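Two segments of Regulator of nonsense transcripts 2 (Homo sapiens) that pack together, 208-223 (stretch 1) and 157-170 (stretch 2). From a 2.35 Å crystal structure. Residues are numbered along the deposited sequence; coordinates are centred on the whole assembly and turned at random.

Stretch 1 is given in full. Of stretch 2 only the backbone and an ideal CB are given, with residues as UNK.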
# COMPACT_ATOMS: atom_id res chain seq x y z
N ILE A 208 8.60 10.01 -14.88
CA ILE A 208 7.35 10.08 -14.11
C ILE A 208 7.62 10.55 -12.65
O ILE A 208 8.47 10.00 -11.95
CB ILE A 208 6.53 8.75 -14.23
CG1 ILE A 208 5.08 8.92 -13.76
CG2 ILE A 208 7.20 7.59 -13.50
CD1 ILE A 208 4.09 8.06 -14.53
N ASN A 209 6.89 11.59 -12.23
CA ASN A 209 7.09 12.30 -10.95
C ASN A 209 7.33 11.40 -9.73
O ASN A 209 6.58 10.46 -9.51
CB ASN A 209 5.90 13.23 -10.66
CG ASN A 209 4.53 12.53 -10.76
OD1 ASN A 209 4.45 11.30 -10.86
ND2 ASN A 209 3.46 13.32 -10.75
N ILE A 210 8.36 11.72 -8.94
CA ILE A 210 8.71 10.91 -7.75
C ILE A 210 7.52 10.77 -6.78
O ILE A 210 7.42 9.78 -6.06
CB ILE A 210 9.96 11.45 -6.99
CG1 ILE A 210 10.49 10.43 -5.96
CG2 ILE A 210 9.65 12.76 -6.28
CD1 ILE A 210 10.89 9.08 -6.52
N GLU A 211 6.62 11.74 -6.79
CA GLU A 211 5.48 11.75 -5.87
C GLU A 211 4.44 10.64 -6.09
O GLU A 211 3.88 10.14 -5.11
CB GLU A 211 4.78 13.10 -5.94
CG GLU A 211 3.91 13.38 -4.73
CD GLU A 211 3.63 14.86 -4.56
OE1 GLU A 211 4.55 15.67 -4.82
OE2 GLU A 211 2.50 15.19 -4.16
N THR A 212 4.18 10.28 -7.35
CA THR A 212 3.34 9.11 -7.67
C THR A 212 4.03 7.81 -7.26
O THR A 212 3.42 6.94 -6.69
CB THR A 212 3.06 8.97 -9.18
OG1 THR A 212 2.49 10.18 -9.68
CG2 THR A 212 2.11 7.79 -9.44
N LYS A 213 5.31 7.71 -7.55
CA LYS A 213 6.08 6.53 -7.21
C LYS A 213 5.99 6.27 -5.69
O LYS A 213 5.80 5.13 -5.23
CB LYS A 213 7.53 6.72 -7.67
CG LYS A 213 7.66 7.07 -9.15
CD LYS A 213 9.11 7.30 -9.58
CE LYS A 213 9.36 7.02 -11.06
NZ LYS A 213 10.79 6.69 -11.36
N ASN A 214 6.11 7.36 -4.92
CA ASN A 214 6.02 7.30 -3.45
C ASN A 214 4.62 6.88 -2.95
O ASN A 214 4.54 6.17 -1.96
CB ASN A 214 6.48 8.65 -2.83
CG ASN A 214 8.01 8.86 -2.88
OD1 ASN A 214 8.81 7.91 -3.01
ND2 ASN A 214 8.43 10.13 -2.75
N LYS A 215 3.55 7.27 -3.65
CA LYS A 215 2.22 6.76 -3.36
C LYS A 215 2.21 5.23 -3.51
O LYS A 215 1.73 4.53 -2.61
CB LYS A 215 1.16 7.34 -4.32
CG LYS A 215 -0.29 6.89 -4.02
CD LYS A 215 -1.19 6.72 -5.25
CE LYS A 215 -0.84 5.49 -6.09
NZ LYS A 215 -1.66 4.24 -5.92
N THR A 216 2.71 4.71 -4.63
CA THR A 216 2.71 3.27 -4.85
C THR A 216 3.46 2.58 -3.72
O THR A 216 2.97 1.62 -3.15
CB THR A 216 3.35 2.87 -6.19
OG1 THR A 216 2.56 3.35 -7.27
CG2 THR A 216 3.46 1.38 -6.30
N VAL A 217 4.66 3.08 -3.42
CA VAL A 217 5.53 2.44 -2.43
C VAL A 217 4.95 2.58 -1.04
O VAL A 217 5.03 1.64 -0.27
CB VAL A 217 6.98 2.99 -2.50
CG1 VAL A 217 7.67 2.86 -1.16
CG2 VAL A 217 7.78 2.25 -3.56
N ARG A 218 4.32 3.71 -0.72
CA ARG A 218 3.64 3.84 0.59
C ARG A 218 2.47 2.85 0.77
O ARG A 218 2.31 2.27 1.85
CB ARG A 218 3.11 5.26 0.83
CG ARG A 218 4.20 6.29 1.11
CD ARG A 218 3.62 7.61 1.57
NE ARG A 218 4.37 8.74 1.04
CZ ARG A 218 5.34 9.40 1.69
NH1 ARG A 218 5.70 9.05 2.93
NH2 ARG A 218 5.96 10.42 1.09
N PHE A 219 1.70 2.65 -0.30
CA PHE A 219 0.55 1.72 -0.28
C PHE A 219 1.07 0.31 -0.04
O PHE A 219 0.60 -0.34 0.86
CB PHE A 219 -0.25 1.81 -1.59
CG PHE A 219 -1.75 1.55 -1.44
CD1 PHE A 219 -2.29 0.88 -0.32
CD2 PHE A 219 -2.64 1.98 -2.45
CE1 PHE A 219 -3.65 0.65 -0.20
CE2 PHE A 219 -4.01 1.73 -2.33
CZ PHE A 219 -4.52 1.07 -1.21
N ILE A 220 2.13 -0.10 -0.72
CA ILE A 220 2.74 -1.40 -0.44
C ILE A 220 3.20 -1.52 1.02
O ILE A 220 3.08 -2.60 1.68
CB ILE A 220 3.93 -1.68 -1.40
CG1 ILE A 220 3.38 -1.87 -2.82
CG2 ILE A 220 4.69 -2.89 -0.91
CD1 ILE A 220 4.37 -1.93 -3.98
N GLY A 221 3.72 -0.41 1.55
CA GLY A 221 4.15 -0.41 2.94
C GLY A 221 3.02 -0.64 3.91
O GLY A 221 3.16 -1.38 4.88
N GLU A 222 1.91 0.04 3.69
CA GLU A 222 0.74 -0.10 4.61
C GLU A 222 0.17 -1.54 4.56
O GLU A 222 -0.06 -2.18 5.59
CB GLU A 222 -0.33 0.91 4.21
CG GLU A 222 -0.02 2.35 4.65
CD GLU A 222 0.28 2.42 6.16
OE1 GLU A 222 -0.36 1.69 6.94
OE2 GLU A 222 1.21 3.14 6.57
N LEU A 223 0.08 -2.06 3.35
CA LEU A 223 -0.33 -3.43 3.12
C LEU A 223 0.61 -4.44 3.73
O LEU A 223 0.18 -5.52 4.11
CB LEU A 223 -0.51 -3.66 1.60
CG LEU A 223 -1.81 -3.02 1.08
CD1 LEU A 223 -1.82 -2.90 -0.41
CD2 LEU A 223 -3.03 -3.81 1.57
N UNK A 157 -11.19 1.37 -7.32
CA UNK A 157 -11.32 2.64 -6.59
C UNK A 157 -10.25 2.78 -5.52
O UNK A 157 -9.73 3.86 -5.32
CB UNK A 157 -12.71 2.75 -5.95
N UNK A 158 -9.92 1.69 -4.84
CA UNK A 158 -8.79 1.71 -3.90
C UNK A 158 -7.47 2.05 -4.61
O UNK A 158 -6.69 2.83 -4.11
CB UNK A 158 -8.67 0.36 -3.20
N UNK A 159 -7.26 1.53 -5.83
CA UNK A 159 -5.97 1.67 -6.51
C UNK A 159 -5.75 3.09 -7.03
O UNK A 159 -4.61 3.57 -7.09
CB UNK A 159 -5.88 0.67 -7.67
N UNK A 160 -6.83 3.78 -7.41
CA UNK A 160 -6.68 5.16 -7.88
C UNK A 160 -6.79 6.19 -6.76
O UNK A 160 -7.09 7.33 -7.06
CB UNK A 160 -7.73 5.46 -8.95
N UNK A 161 -6.54 5.83 -5.50
CA UNK A 161 -6.30 6.85 -4.46
C UNK A 161 -5.46 7.99 -5.04
O UNK A 161 -4.43 7.73 -5.65
CB UNK A 161 -5.60 6.24 -3.25
N UNK A 162 -5.90 9.24 -4.88
CA UNK A 162 -5.04 10.34 -5.34
C UNK A 162 -3.75 10.55 -4.48
O UNK A 162 -3.77 10.33 -3.26
CB UNK A 162 -5.86 11.63 -5.34
N UNK A 163 -2.65 10.95 -5.12
CA UNK A 163 -1.37 11.21 -4.42
C UNK A 163 -1.47 12.27 -3.31
O UNK A 163 -0.70 12.25 -2.36
CB UNK A 163 -0.32 11.66 -5.44
N UNK A 164 -2.44 13.16 -3.45
CA UNK A 164 -2.67 14.26 -2.52
C UNK A 164 -3.45 13.83 -1.26
O UNK A 164 -3.67 14.64 -0.35
CB UNK A 164 -3.43 15.38 -3.24
N UNK A 165 -3.84 12.55 -1.20
CA UNK A 165 -4.50 11.96 -0.04
C UNK A 165 -3.72 10.76 0.49
O UNK A 165 -4.28 9.70 0.71
CB UNK A 165 -5.93 11.54 -0.40
N UNK A 166 -2.44 10.95 0.72
CA UNK A 166 -1.63 9.94 1.40
C UNK A 166 -2.22 9.47 2.70
O UNK A 166 -1.91 8.35 3.15
CB UNK A 166 -0.22 10.49 1.66
N UNK A 167 -3.01 10.33 3.34
CA UNK A 167 -3.64 10.02 4.65
C UNK A 167 -4.63 8.84 4.59
O UNK A 167 -4.88 8.17 5.60
CB UNK A 167 -4.37 11.26 5.17
N UNK A 168 -5.18 8.59 3.40
CA UNK A 168 -6.10 7.45 3.17
C UNK A 168 -5.42 6.07 3.16
O UNK A 168 -6.00 5.08 3.59
CB UNK A 168 -6.82 7.65 1.84
N UNK A 169 -4.17 6.01 2.74
CA UNK A 169 -3.52 4.70 2.56
C UNK A 169 -3.65 3.75 3.72
O UNK A 169 -3.84 2.56 3.51
CB UNK A 169 -2.03 4.90 2.28
N UNK A 170 -3.48 4.23 4.97
CA UNK A 170 -3.56 3.25 6.07
C UNK A 170 -4.98 2.70 6.25
O UNK A 170 -5.17 1.55 6.70
CB UNK A 170 -3.09 3.89 7.38

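Position 157 is helical, and its CB has nothing of stretch 1 within 5.5 Å. Many residues would suit; it is Ala 157.

At 158 the CB points sideways, 4.7 Å from Phe 219 CZ. An apolar side chain fits beside that ring. The residue is Leu 158. Its carbonyl comes closer than its side chain: Leu 158 O lies 3.4 Å from Phe 219 CE2, at the ring edge.

At 159 the CB points away, so stretch 1 asks little of the side chain and many would do. The backbone offers a carbonyl to Lys 215. The residue is Phe 159. Lys 215 NZ gives a weak hydrogen bond to Phe 159 O at 3.2 Å. The same NZ is 5.1 Å from the centroid of the Phe 159 ring, at most a weak attraction.

Position 160 leaves helical angles and its CB points away. Many residues would do; it is Ile 160.

At 161 the backbone is extended and the CB points toward stretch 1, 4.9 Å from Phe 219 CE2 and 4.9 Å from Lys 215 CD. A small or medium apolar residue suits. Val 161 places CG2 3.6 Å from Phe 219 CE2.

Position 162 points away. Many residues would do, and phi of -70° permits proline; it is Pro 162.

At 163 the CB points toward the start of the helix, 4.5 Å from Glu 211 O. Glu 211 offers negative charge, and Asn 209 and Thr 212 are polar. A long polar or basic chain would suit. Arg 163 has NE 4.3 Å from Glu 211 OE2, beyond a salt bridge. Asn 209 ND2 sits over one guanidinium face, 3.5 Å from Arg 163 NH1. The arginine is poorly ordered.

Positions 164, 165 and 167 do not face stretch 1; polar residues suit. They are Gln 164, Arg 165 and Asp 167; Arg 165 NH2 and Asp 167 OD2 form a salt bridge at 2.9 Å.

At 166 the CB points sideways, 4.8 Å from Arg 218 CD. A medium or long chain, apolar or polar, could reach the helix. Leu 166 puts CD1 over one face of the Arg 218 guanidinium, 3.1 Å from Arg 218 NE, which has no polar partner.

Position 168 is out of reach, so many would do; it is Leu 168.

At 169 the CB is 4.0 Å from Glu 222 CG, and a hollow lies among Lys 215, Arg 218, Phe 219 and Glu 222. A branched apolar chain would fill it. Leu 169 does, with CD1 3.4 Å from Arg 218 CB and CD2 over the Phe 219 ring face.

At 170 the CB is 3.5 Å from Glu 222 OE1. A compact residue suits, a small donor such as serine or threonine included, and phi of -68° allows proline. Pro 170 offers no donor; its CA lies 3.7 Å from Glu 222 OE1.

Stretch 2 157-170: ALFIVPRQRLDLLP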
# COMPACT_ATOMS: atom_id res chain seq x y z
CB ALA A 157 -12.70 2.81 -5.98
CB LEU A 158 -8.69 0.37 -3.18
CG LEU A 158 -9.92 -0.01 -2.37
CD1 LEU A 158 -9.65 -1.29 -1.60
CD2 LEU A 158 -10.25 1.12 -1.42
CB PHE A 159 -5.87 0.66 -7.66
CG PHE A 159 -4.61 0.78 -8.49
CD1 PHE A 159 -3.43 0.19 -8.06
CD2 PHE A 159 -4.62 1.47 -9.69
CE1 PHE A 159 -2.27 0.28 -8.82
CE2 PHE A 159 -3.47 1.57 -10.45
CZ PHE A 159 -2.28 0.96 -10.02
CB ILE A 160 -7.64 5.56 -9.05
CG1 ILE A 160 -9.11 5.46 -8.63
CG2 ILE A 160 -7.38 4.71 -10.29
CD1 ILE A 160 -10.07 5.83 -9.74
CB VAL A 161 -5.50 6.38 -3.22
CG1 VAL A 161 -6.37 6.28 -2.00
CG2 VAL A 161 -4.74 5.08 -3.47
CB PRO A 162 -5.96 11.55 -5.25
CG PRO A 162 -6.94 11.20 -4.18
CD PRO A 162 -7.17 9.72 -4.30
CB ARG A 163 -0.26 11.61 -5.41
CG ARG A 163 -0.40 13.00 -6.03
CD ARG A 163 0.77 13.36 -6.95
NE ARG A 163 0.41 14.43 -7.89
CZ ARG A 163 0.09 14.25 -9.17
NH1 ARG A 163 0.11 13.05 -9.75
NH2 ARG A 163 -0.23 15.30 -9.91
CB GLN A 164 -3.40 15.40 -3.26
CG GLN A 164 -3.07 15.54 -4.76
CD GLN A 164 -4.08 14.82 -5.68
OE1 GLN A 164 -5.27 14.76 -5.39
NE2 GLN A 164 -3.58 14.27 -6.79
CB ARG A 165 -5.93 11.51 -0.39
CG ARG A 165 -6.87 12.64 -0.83
CD ARG A 165 -7.16 13.67 0.28
NE ARG A 165 -7.53 13.05 1.55
CZ ARG A 165 -8.74 12.60 1.85
NH1 ARG A 165 -9.74 12.69 0.97
NH2 ARG A 165 -8.96 12.06 3.04
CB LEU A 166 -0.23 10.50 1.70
CG LEU A 166 0.72 10.78 0.52
CD1 LEU A 166 2.16 10.94 1.03
CD2 LEU A 166 0.58 9.70 -0.57
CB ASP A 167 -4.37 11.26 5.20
CG ASP A 167 -5.46 11.78 4.25
OD1 ASP A 167 -5.17 12.04 3.05
OD2 ASP A 167 -6.62 11.94 4.70
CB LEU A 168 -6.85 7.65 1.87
CG LEU A 168 -7.81 8.85 1.83
CD1 LEU A 168 -8.44 8.96 0.44
CD2 LEU A 168 -8.85 8.72 2.92
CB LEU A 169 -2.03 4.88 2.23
CG LEU A 169 -1.78 5.63 0.93
CD1 LEU A 169 -0.28 5.77 0.64
CD2 LEU A 169 -2.54 5.00 -0.20
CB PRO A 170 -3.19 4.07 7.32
CG PRO A 170 -2.48 5.28 6.81
CD PRO A 170 -2.97 5.54 5.42
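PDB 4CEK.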